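Local coordinates for protein putative glycosylhydrolase (Parabacteroides distasonis, PDB 3S5Q) that probably acts as a glycoside hydrolase of the 3-keto-disaccharide hydrolase family, built on a fold of the concanavalin A-like lectin and glucanase type, at residues D32-S35 / S36-T39; S107-E110 / Y111-C114; S158-L161 / A162-T165; I182-A185 / N186-T189. All coordinates share one frame; numbering follows the deposited sequence. Where two conformers were deposited one is given.

Interaction 1 of 4, residues D32-S35 / S36-T39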
loop_
_atom_site.group_PDB
_atom_site.type_symbol
_atom_site.label_atom_id
_atom_site.label_comp_id
_atom_site.label_asym_id
_atom_site.label_seq_id
_atom_site.Cartn_x
_atom_site.Cartn_y
_atom_site.Cartn_z
ATOM N N ASP A 32 -12.271 -8.639 -6.901
ATOM C CA ASP A 32 -12.630 -8.097 -8.199
ATOM C C ASP A 32 -11.356 -7.779 -8.986
ATOM O O ASP A 32 -10.580 -6.884 -8.611
ATOM C CB ASP A 32 -13.465 -6.829 -8.034
ATOM C CG ASP A 32 -13.881 -6.240 -9.351
ATOM O OD1 ASP A 32 -13.049 -5.596 -10.031
ATOM O OD2 ASP A 32 -15.056 -6.423 -9.717
ATOM N N TYR A 33 -11.149 -8.496 -10.074
ATOM C CA TYR A 33 -9.961 -8.300 -10.890
ATOM C C TYR A 33 -10.210 -8.788 -12.319
ATOM O O TYR A 33 -11.220 -9.450 -12.595
ATOM C CB TYR A 33 -8.778 -9.065 -10.277
ATOM C CG TYR A 33 -8.988 -10.550 -10.248
ATOM C CD1 TYR A 33 -9.875 -11.131 -9.358
ATOM C CD2 TYR A 33 -8.291 -11.386 -11.106
ATOM C CE1 TYR A 33 -10.060 -12.487 -9.322
ATOM C CE2 TYR A 33 -8.478 -12.747 -11.073
ATOM C CZ TYR A 33 -9.362 -13.287 -10.192
ATOM O OH TYR A 33 -9.547 -14.643 -10.169
ATOM N N ASP A 34 -9.298 -8.420 -13.221
ATOM C CA ASP A 34 -9.218 -9.025 -14.545
ATOM C C ASP A 34 -8.271 -10.203 -14.475
ATOM O O ASP A 34 -7.081 -10.038 -14.239
ATOM C CB ASP A 34 -8.676 -8.015 -15.555
ATOM C CG ASP A 34 -8.886 -8.448 -17.012
ATOM O OD1 ASP A 34 -8.621 -9.635 -17.392
ATOM O OD2 ASP A 34 -9.317 -7.564 -17.788
ATOM N N SER A 35 -8.798 -11.391 -14.727
ATOM C CA SER A 35 -8.012 -12.611 -14.644
ATOM C C SER A 35 -6.854 -12.665 -15.643
ATOM O O SER A 35 -5.949 -13.500 -15.505
ATOM C CB SER A 35 -8.904 -13.844 -14.799
ATOM O OG SER A 35 -9.567 -13.823 -16.044
ATOM N N SER A 36 -6.848 -11.773 -16.626
ATOM C CA SER A 36 -5.733 -11.670 -17.573
ATOM C C SER A 36 -4.593 -10.834 -16.977
ATOM O O SER A 36 -3.467 -10.833 -17.503
ATOM C CB SER A 36 -6.202 -11.085 -18.923
ATOM O OG SER A 36 -6.246 -9.663 -18.931
ATOM N N VAL A 37 -4.873 -10.124 -15.873
ATOM C CA VAL A 37 -3.890 -9.236 -15.258
ATOM C C VAL A 37 -3.299 -9.835 -13.996
ATOM O O VAL A 37 -2.077 -9.832 -13.805
ATOM C CB VAL A 37 -4.500 -7.824 -14.914
ATOM C CG1 VAL A 37 -3.430 -6.929 -14.203
ATOM C CG2 VAL A 37 -5.031 -7.135 -16.176
ATOM N N TRP A 38 -4.156 -10.329 -13.118
ATOM C CA TRP A 38 -3.696 -10.828 -11.835
ATOM C C TRP A 38 -3.704 -12.340 -11.789
ATOM O O TRP A 38 -4.693 -12.972 -12.179
ATOM C CB TRP A 38 -4.570 -10.279 -10.707
ATOM C CG TRP A 38 -4.369 -8.827 -10.538
ATOM C CD1 TRP A 38 -4.987 -7.839 -11.237
ATOM C CD2 TRP A 38 -3.472 -8.178 -9.629
ATOM N NE1 TRP A 38 -4.537 -6.622 -10.845
ATOM C CE2 TRP A 38 -3.633 -6.788 -9.822
ATOM C CE3 TRP A 38 -2.571 -8.635 -8.653
ATOM C CZ2 TRP A 38 -2.908 -5.840 -9.096
ATOM C CZ3 TRP A 38 -1.841 -7.688 -7.913
ATOM C CH2 TRP A 38 -2.024 -6.296 -8.151
ATOM N N THR A 39 -2.603 -12.914 -11.313
ATOM C CA THR A 39 -2.555 -14.338 -10.991
ATOM C C THR A 39 -2.070 -14.528 -9.558
ATOM O O THR A 39 -1.324 -13.712 -9.047
ATOM C CB THR A 39 -1.614 -15.092 -11.921
ATOM O OG1 THR A 39 -0.328 -14.460 -11.880
ATOM C CG2 THR A 39 -2.168 -15.110 -13.396
HETATM O O HOH W 1 -5.814 -15.181 -12.886
#
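Asp34 carries its CG opposite its own amide nitrogen (chi1 -166°), which brings OD1 to Ser36 N and closes an Asx turn; in one of the two conformers of Ser36, its hydroxyl sits between its backbone N and carbonyl carbon (chi1 84°) and turns to the same oxygen. The Asx turn is combined with a type I beta turn over Asp34-Val37, and the pair leads the chain from strand 31-32 into strand 38-41 of the beta sandwich. One carboxylate oxygen holds the start of the turn. It accepts from Ser36 N at 2.9 Å, the donor lying on the anti side of OD1. The bond from Ser36 OG to Asp34 OD1, 2.8 Å in that one conformer, arrives from well above the carboxylate plane, so the two donors come to the same atom by different routes. The main-chain oxygen of Asp34 is likewise shared. Val37 N reaches it at 2.7 Å to close the beta turn, and Trp38 N adds a straighter bond to Asp34 O at 3.1 Å.

The hydrophobic side is built differently. Tyr33 and Trp38 meet at a slant, and Tyr33 CD2 packs on Trp38 CB at 3.9 Å, while Val37 CG2 lies against Asp34 CB. Trp38 is buried; its NE1 donates to Gln51 O, and its side chain also rests on Ile53 of strand 53-55 and on Leu45 of strand 44-47. A water closes the exit of the turn, donating to Ser35 O at 3.1 Å and to Trp38 O at 2.6 Å.

Interaction 2 of 4, residues S107-E110 / Y111-C114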
loop_
_atom_site.group_PDB
_atom_site.type_symbol
_atom_site.label_atom_id
_atom_site.label_comp_id
_atom_site.label_asym_id
_atom_site.label_seq_id
_atom_site.Cartn_x
_atom_site.Cartn_y
_atom_site.Cartn_z
ATOM N N SER A 107 13.833 12.549 -8.874
ATOM C CA SER A 107 13.174 13.567 -9.684
ATOM C C SER A 107 11.779 13.922 -9.150
ATOM O O SER A 107 11.134 14.848 -9.691
ATOM C CB SER A 107 13.019 13.077 -11.134
ATOM O OG SER A 107 14.253 13.119 -11.839
ATOM N N TYR A 108 11.314 13.206 -8.119
ATOM C CA TYR A 108 9.960 13.395 -7.549
ATOM C C TYR A 108 10.027 13.767 -6.067
ATOM O O TYR A 108 10.950 13.355 -5.335
ATOM C CB TYR A 108 9.094 12.113 -7.705
ATOM C CG TYR A 108 9.033 11.716 -9.171
ATOM C CD1 TYR A 108 8.144 12.338 -10.043
ATOM C CD2 TYR A 108 9.947 10.815 -9.704
ATOM C CE1 TYR A 108 8.111 12.019 -11.402
ATOM C CE2 TYR A 108 9.948 10.502 -11.084
ATOM C CZ TYR A 108 9.014 11.107 -11.917
ATOM O OH TYR A 108 8.993 10.820 -13.265
ATOM N N PRO A 109 9.034 14.536 -5.600
ATOM C CA PRO A 109 9.003 14.870 -4.165
ATOM C C PRO A 109 9.047 13.627 -3.260
ATOM O O PRO A 109 8.526 12.553 -3.643
ATOM C CB PRO A 109 7.661 15.611 -3.999
ATOM C CG PRO A 109 7.258 16.030 -5.315
ATOM C CD PRO A 109 7.930 15.159 -6.346
ATOM N N GLU A 110 9.678 13.770 -2.085
ATOM C CA GLU A 110 9.693 12.734 -1.048
ATOM C C GLU A 110 8.308 12.161 -0.741
ATOM O O GLU A 110 8.173 10.978 -0.439
ATOM C CB GLU A 110 10.288 13.269 0.276
ATOM C CG GLU A 110 11.799 13.345 0.284
ATOM C CD GLU A 110 12.410 13.697 1.671
ATOM O OE1 GLU A 110 11.653 13.933 2.663
ATOM O OE2 GLU A 110 13.661 13.726 1.755
ATOM N N TYR A 111 7.273 13.001 -0.782
ATOM C CA TYR A 111 5.922 12.537 -0.393
ATOM C C TYR A 111 5.166 11.866 -1.553
ATOM O O TYR A 111 3.959 11.594 -1.457
ATOM C CB TYR A 111 5.132 13.650 0.289
ATOM C CG TYR A 111 4.953 14.914 -0.503
ATOM C CD1 TYR A 111 5.990 15.882 -0.613
ATOM C CD2 TYR A 111 3.753 15.162 -1.144
ATOM C CE1 TYR A 111 5.775 17.092 -1.306
ATOM C CE2 TYR A 111 3.550 16.327 -1.853
ATOM C CZ TYR A 111 4.541 17.290 -1.926
ATOM O OH TYR A 111 4.266 18.410 -2.647
ATOM N N TRP A 112 5.915 11.584 -2.628
ATOM C CA TRP A 112 5.505 10.673 -3.720
ATOM C C TRP A 112 6.170 9.278 -3.648
ATOM O O TRP A 112 5.780 8.382 -4.384
ATOM C CB TRP A 112 5.849 11.281 -5.083
ATOM C CG TRP A 112 5.002 12.517 -5.520
ATOM C CD1 TRP A 112 4.411 13.488 -4.709
ATOM C CD2 TRP A 112 4.728 12.905 -6.862
ATOM N NE1 TRP A 112 3.787 14.433 -5.485
ATOM C CE2 TRP A 112 3.974 14.102 -6.814
ATOM C CE3 TRP A 112 5.015 12.336 -8.114
ATOM C CZ2 TRP A 112 3.531 14.748 -7.978
ATOM C CZ3 TRP A 112 4.589 12.990 -9.256
ATOM C CH2 TRP A 112 3.826 14.168 -9.171
ATOM N N ARG A 113 7.150 9.089 -2.757
ATOM C CA ARG A 113 7.970 7.876 -2.738
ATOM C C ARG A 113 7.403 6.759 -1.846
ATOM O O ARG A 113 6.366 6.931 -1.166
ATOM C CB ARG A 113 9.389 8.271 -2.324
ATOM C CG ARG A 113 10.021 9.305 -3.240
ATOM C CD ARG A 113 11.437 9.633 -2.806
ATOM N NE ARG A 113 11.956 10.814 -3.485
ATOM C CZ ARG A 113 12.937 11.592 -3.030
ATOM N NH1 ARG A 113 13.533 11.310 -1.874
ATOM N NH2 ARG A 113 13.323 12.640 -3.739
ATOM N N CYS A 114 8.061 5.601 -1.873
ATOM C CA CYS A 114 7.581 4.390 -1.143
ATOM C C CYS A 114 7.111 4.608 0.287
ATOM O O CYS A 114 7.818 5.221 1.094
ATOM C CB CYS A 114 8.672 3.322 -1.142
ATOM S SG CYS A 114 7.985 1.701 -0.879
#
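Pro109 makes two CH-pi contacts in this turn, offering two of its ring carbons to two different rings. Its CB lies over the face of Tyr111, 4.0 Å from the ring centroid, and its CG sits almost squarely over the five-membered ring of Trp112, 3.9 Å from that centroid. The second is aided by Trp112 CG standing opposite its carbonyl carbon (chi1 -70°), which lays the indole alongside the proline, the two pointing the same way. Tyr108 extends the apolar patch: CD1 touches Trp112 CE3 at 3.7 Å, and although the ring planes are only 18° apart they are slid so far that they barely overlap.

Polar contacts occupy another flank. The extended Arg113 side chain reaches back to Tyr108 O, which NH2 meets at 2.9 Å nearly head-on to the carbonyl, whereas NE contributes only a weak bond. NH1 is bonded to Gln126 OE1. Glu110 CG lies over one face of the guanidinium, 3.4 Å from Arg113 NH1. The Glu110 carboxylate forms no salt bridge with it; OE2 is well off the guanidinium plane, so any attraction is probably a matter of charge alone.

Backbone bonds set the scaffold. Trp112 N binds Pro109 O at 3.0 Å, and Arg113 N binds Glu110 O at 3.2 Å. Two overlapping beta turns result, the first of type I, in the long surface loop joining strands 93-98 and 135-143 of this lectin-like sandwich.

Interaction 3 of 4, residues S158-L161 / A162-T165. With EDO (1,2-ethanediol), chain E; EDO (1,2-ethanediol), chain G.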
loop_
_atom_site.group_PDB
_atom_site.type_symbol
_atom_site.label_atom_id
_atom_site.label_comp_id
_atom_site.label_asym_id
_atom_site.label_seq_id
_atom_site.Cartn_x
_atom_site.Cartn_y
_atom_site.Cartn_z
ATOM N N SER A 158 2.892 8.590 10.279
ATOM C CA SER A 158 1.767 8.699 11.203
ATOM C C SER A 158 1.064 9.966 10.748
ATOM O O SER A 158 1.690 11.031 10.649
ATOM C CB SER A 158 2.214 8.814 12.654
ATOM O OG SER A 158 1.102 8.653 13.538
ATOM N N ALA A 159 -0.210 9.847 10.418
ATOM C CA ALA A 159 -0.958 10.967 9.898
ATOM C C ALA A 159 -2.393 10.950 10.418
ATOM O O ALA A 159 -3.034 9.889 10.520
ATOM C CB ALA A 159 -0.866 10.964 8.319
ATOM N N ASN A 160 -2.874 12.126 10.822
ATOM C CA ASN A 160 -4.278 12.307 11.183
ATOM C C ASN A 160 -4.963 13.084 10.042
ATOM O O ASN A 160 -4.656 14.275 9.821
ATOM C CB ASN A 160 -4.353 13.066 12.496
ATOM C CG ASN A 160 -5.764 13.452 12.882
ATOM O OD1 ASN A 160 -6.766 12.962 12.320
ATOM N ND2 ASN A 160 -5.853 14.336 13.874
ATOM N N LEU A 161 -5.845 12.387 9.315
ATOM C CA LEU A 161 -6.423 12.900 8.074
ATOM C C LEU A 161 -7.240 14.158 8.326
ATOM O O LEU A 161 -7.426 14.952 7.419
ATOM C CB LEU A 161 -7.282 11.846 7.346
ATOM C CG LEU A 161 -6.582 10.582 6.779
ATOM C CD1 LEU A 161 -7.659 9.706 6.134
ATOM C CD2 LEU A 161 -5.438 10.873 5.803
ATOM N N ALA A 162 -7.653 14.362 9.574
ATOM C CA ALA A 162 -8.358 15.573 9.960
ATOM C C ALA A 162 -7.563 16.858 9.703
ATOM O O ALA A 162 -8.159 17.900 9.559
ATOM C CB ALA A 162 -8.800 15.505 11.429
ATOM N N ASP A 163 -6.229 16.768 9.671
ATOM C CA ASP A 163 -5.351 17.912 9.409
ATOM C C ASP A 163 -5.428 18.396 7.938
ATOM O O ASP A 163 -5.086 19.538 7.642
ATOM C CB ASP A 163 -3.888 17.562 9.742
ATOM C CG ASP A 163 -3.657 17.233 11.215
ATOM O OD1 ASP A 163 -4.541 17.470 12.053
ATOM O OD2 ASP A 163 -2.557 16.749 11.528
ATOM N N TRP A 164 -5.852 17.515 7.027
ATOM C CA TRP A 164 -5.940 17.818 5.607
ATOM C C TRP A 164 -7.250 18.528 5.256
ATOM O O TRP A 164 -8.107 17.981 4.565
ATOM C CB TRP A 164 -5.733 16.566 4.785
ATOM C CG TRP A 164 -4.249 16.299 4.558
ATOM C CD1 TRP A 164 -3.523 16.649 3.465
ATOM C CD2 TRP A 164 -3.312 15.714 5.492
ATOM N NE1 TRP A 164 -2.188 16.292 3.632
ATOM C CE2 TRP A 164 -2.036 15.727 4.876
ATOM C CE3 TRP A 164 -3.428 15.202 6.793
ATOM C CZ2 TRP A 164 -0.877 15.210 5.515
ATOM C CZ3 TRP A 164 -2.294 14.726 7.432
ATOM C CH2 TRP A 164 -1.033 14.723 6.788
ATOM N N THR A 165 -7.399 19.766 5.725
ATOM C CA THR A 165 -8.616 20.533 5.455
ATOM C C THR A 165 -8.661 21.132 4.031
ATOM O O THR A 165 -9.741 21.509 3.541
ATOM C CB THR A 165 -8.803 21.635 6.499
ATOM O OG1 THR A 165 -7.608 22.397 6.613
ATOM C CG2 THR A 165 -9.142 21.010 7.829
HETATM C C1 EDO E . 6.073 9.134 12.120
HETATM O O1 EDO E . 6.206 8.861 13.533
HETATM C C2 EDO E . 6.099 10.624 11.739
HETATM O O2 EDO E . 5.366 10.862 10.520
HETATM C C1 EDO G . -7.772 25.695 4.095
HETATM O O1 EDO G . -7.414 24.807 5.151
HETATM C C2 EDO G . -6.671 26.730 3.837
HETATM O O2 EDO G . -6.126 26.712 2.552
HETATM O O HOH W 2 -1.255 14.490 11.098
HETATM O O HOH W 3 -3.418 16.217 14.376
#
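Trp164 turns the edge of its indole toward Asn160 O, bringing CZ3 to within 3.4 Å of that oxygen close to the ring plane. This is the compact half of the contact, where strand 154-160 ends and a 3-10 turn begins. Ala159 CB adds apolar packing against Trp164 CH2 at 4.1 Å, and the tryptophan is buried further by Tyr184 and Pro171, with the ring of His120 meeting it and Asn170 OD1 accepting from NE1. Backbone bonds tighten the same turn: Asp163 N reaches Asn160 O at 3.0 Å, and Trp164 N reaches Leu161 O at the same separation, 3.0 Å. Beyond these, Trp164 forms the centre of an inverse gamma turn.

Across the turn, the polar half is held more loosely. Asn160 swings its amide away from its own N (chi1 173°), so that OD1 accepts from Ala162 N at 3.2 Å, closing an Asx turn; the donor stands above the amide plane. The Asn160 and Asp163 side chains cross at about a right angle, their amide and carboxylate planes 54° apart, and make no direct bond. One water bridges them, accepting from Asn160 ND2 and donating to Asp163 OD1 at 2.9 Å, while another ties the main-chain N of Asn160 to Asp163 OD2, donating to the latter at 2.6 Å. The chemistry thus splits in two: main-chain bonds and a buried indole fix the course of the chain, whereas the carboxylate is tethered through water to both the side chain and the main chain of Asn160.

Interaction 4 of 4, residues I182-A185 / N186-T189. With EDO (1,2-ethanediol), chain J.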
loop_
_atom_site.group_PDB
_atom_site.type_symbol
_atom_site.label_atom_id
_atom_site.label_comp_id
_atom_site.label_asym_id
_atom_site.label_seq_id
_atom_site.Cartn_x
_atom_site.Cartn_y
_atom_site.Cartn_z
ATOM N N ILE A 182 -9.817 15.973 -3.355
ATOM C CA ILE A 182 -10.733 15.969 -2.234
ATOM C C ILE A 182 -9.953 16.154 -0.952
ATOM O O ILE A 182 -9.012 15.418 -0.728
ATOM C CB ILE A 182 -11.559 14.659 -2.141
ATOM C CG1 ILE A 182 -12.098 14.244 -3.534
ATOM C CG2 ILE A 182 -12.675 14.820 -1.054
ATOM C CD1 ILE A 182 -12.904 15.289 -4.222
ATOM N N PRO A 183 -10.355 17.122 -0.087
ATOM C CA PRO A 183 -9.640 17.331 1.156
ATOM C C PRO A 183 -9.654 16.014 1.916
ATOM O O PRO A 183 -10.709 15.411 2.067
ATOM C CB PRO A 183 -10.474 18.416 1.872
ATOM C CG PRO A 183 -11.140 19.115 0.811
ATOM C CD PRO A 183 -11.450 18.079 -0.236
ATOM N N TYR A 184 -8.493 15.503 2.300
ATOM C CA TYR A 184 -8.502 14.196 2.947
ATOM C C TYR A 184 -9.177 14.216 4.304
ATOM O O TYR A 184 -9.584 13.144 4.780
ATOM C CB TYR A 184 -7.110 13.625 3.060
ATOM C CG TYR A 184 -6.638 12.877 1.852
ATOM C CD1 TYR A 184 -7.271 12.988 0.607
ATOM C CD2 TYR A 184 -5.514 12.067 1.949
ATOM C CE1 TYR A 184 -6.788 12.278 -0.504
ATOM C CE2 TYR A 184 -5.034 11.352 0.846
ATOM C CZ TYR A 184 -5.668 11.473 -0.365
ATOM O OH TYR A 184 -5.150 10.765 -1.411
ATOM N N ALA A 185 -9.361 15.403 4.908
ATOM C CA ALA A 185 -10.214 15.533 6.134
ATOM C C ALA A 185 -11.668 15.160 5.886
ATOM O O ALA A 185 -12.392 14.802 6.829
ATOM C CB ALA A 185 -10.129 16.959 6.744
ATOM N N ASN A 186 -12.095 15.240 4.624
ATOM C CA ASN A 186 -13.491 14.937 4.230
ATOM C C ASN A 186 -13.745 13.535 3.615
ATOM O O ASN A 186 -14.873 13.201 3.197
ATOM C CB ASN A 186 -13.959 16.028 3.264
ATOM C CG ASN A 186 -14.041 17.422 3.927
ATOM O OD1 ASN A 186 -13.975 17.554 5.158
ATOM N ND2 ASN A 186 -14.228 18.457 3.108
HETATM N N MSE A 187 -12.679 12.734 3.521
HETATM C CA MSE A 187 -12.707 11.389 2.971
HETATM C C MSE A 187 -13.325 10.413 3.976
HETATM O O MSE A 187 -12.905 10.389 5.134
HETATM C CB MSE A 187 -11.281 10.946 2.639
HETATM C CG MSE A 187 -10.601 11.752 1.485
HETATM SE SE MSE A 187 -11.453 11.480 -0.212
HETATM C CE MSE A 187 -10.704 9.859 -0.765
ATOM N N PRO A 188 -14.345 9.623 3.551
ATOM C CA PRO A 188 -14.818 8.457 4.299
ATOM C C PRO A 188 -13.681 7.545 4.733
ATOM O O PRO A 188 -12.737 7.376 3.969
ATOM C CB PRO A 188 -15.650 7.699 3.273
ATOM C CG PRO A 188 -16.196 8.751 2.402
ATOM C CD PRO A 188 -14.987 9.676 2.224
ATOM N N THR A 189 -13.785 6.981 5.938
ATOM C CA THR A 189 -12.736 6.114 6.488
ATOM C C THR A 189 -13.180 4.642 6.445
ATOM O O THR A 189 -12.830 3.842 7.313
ATOM C CB THR A 189 -12.322 6.584 7.889
ATOM O OG1 THR A 189 -13.465 6.564 8.766
ATOM C CG2 THR A 189 -11.749 8.023 7.807
HETATM C C1 EDO J . -14.674 8.864 11.799
HETATM O O1 EDO J . -13.567 8.908 12.689
HETATM C C2 EDO J . -14.088 9.124 10.419
HETATM O O2 EDO J . -15.028 8.766 9.404
HETATM O O HOH W 4 -10.891 11.511 6.615
#
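A type I beta turn over Pro183-Asn186, followed by a second that is only weakly closed, shapes this part of the long connection between strands 154-160 and 192-195, and a Met-aromatic contact is folded into it. Asn186 N binds Pro183 O at 2.9 Å, while Met187 N approaches Tyr184 O at a weak 3.4 Å. Met187, present as selenomethionine, is buried and bends twice, at chi2 (-66°) and at chi3 (-81°), which curls the selenium back toward Ile182, just before the turn. There SE rests on Ile182 CG2 at 3.7 Å, the two side chains crossing at roughly a right angle.

Tyr184 and Met187 instead run side by side. The closest approach is made by the methylene, CG of Met187 touching Tyr184 CD1 at 3.7 Å, and the selenium lies oblique to the ring, 5.4 Å from its centroid. The tyrosine ring is also stacked with His120 and packs on Leu161. On the exposed side, Asn186 ND2 passes near Pro183 CG at 3.9 Å. A water ties the far end together, donating to Tyr184 O at 2.8 Å and to Met187 O at 2.7 Å, so the oxygen with the weak backbone bond gains a second partner. Successive turns with a methionine laid against an aromatic ring form a compact bend within a loop of the beta sandwich.

In the fold
Interactions 3 and 4 form one unit: their centres are about 9 Å apart, and Trp164 O lies 2.9 Å from Ala185 N, a probable hydrogen bond that joins two turns well separated in sequence. His120 meets the rings of both Trp164 and Tyr184. Interaction 2 is a separate surface turn, its nearest atoms about 8 Å from interaction 3, yet Asn170 links them indirectly, touching Tyr111 and accepting from Trp164. Interaction 1 lies across the chain's centre from interaction 3, about 33 Å away between centres, although both reach the same antiparallel sheet. No active site is identified here; the bound ethanediols probably come from the crystallisation liquor.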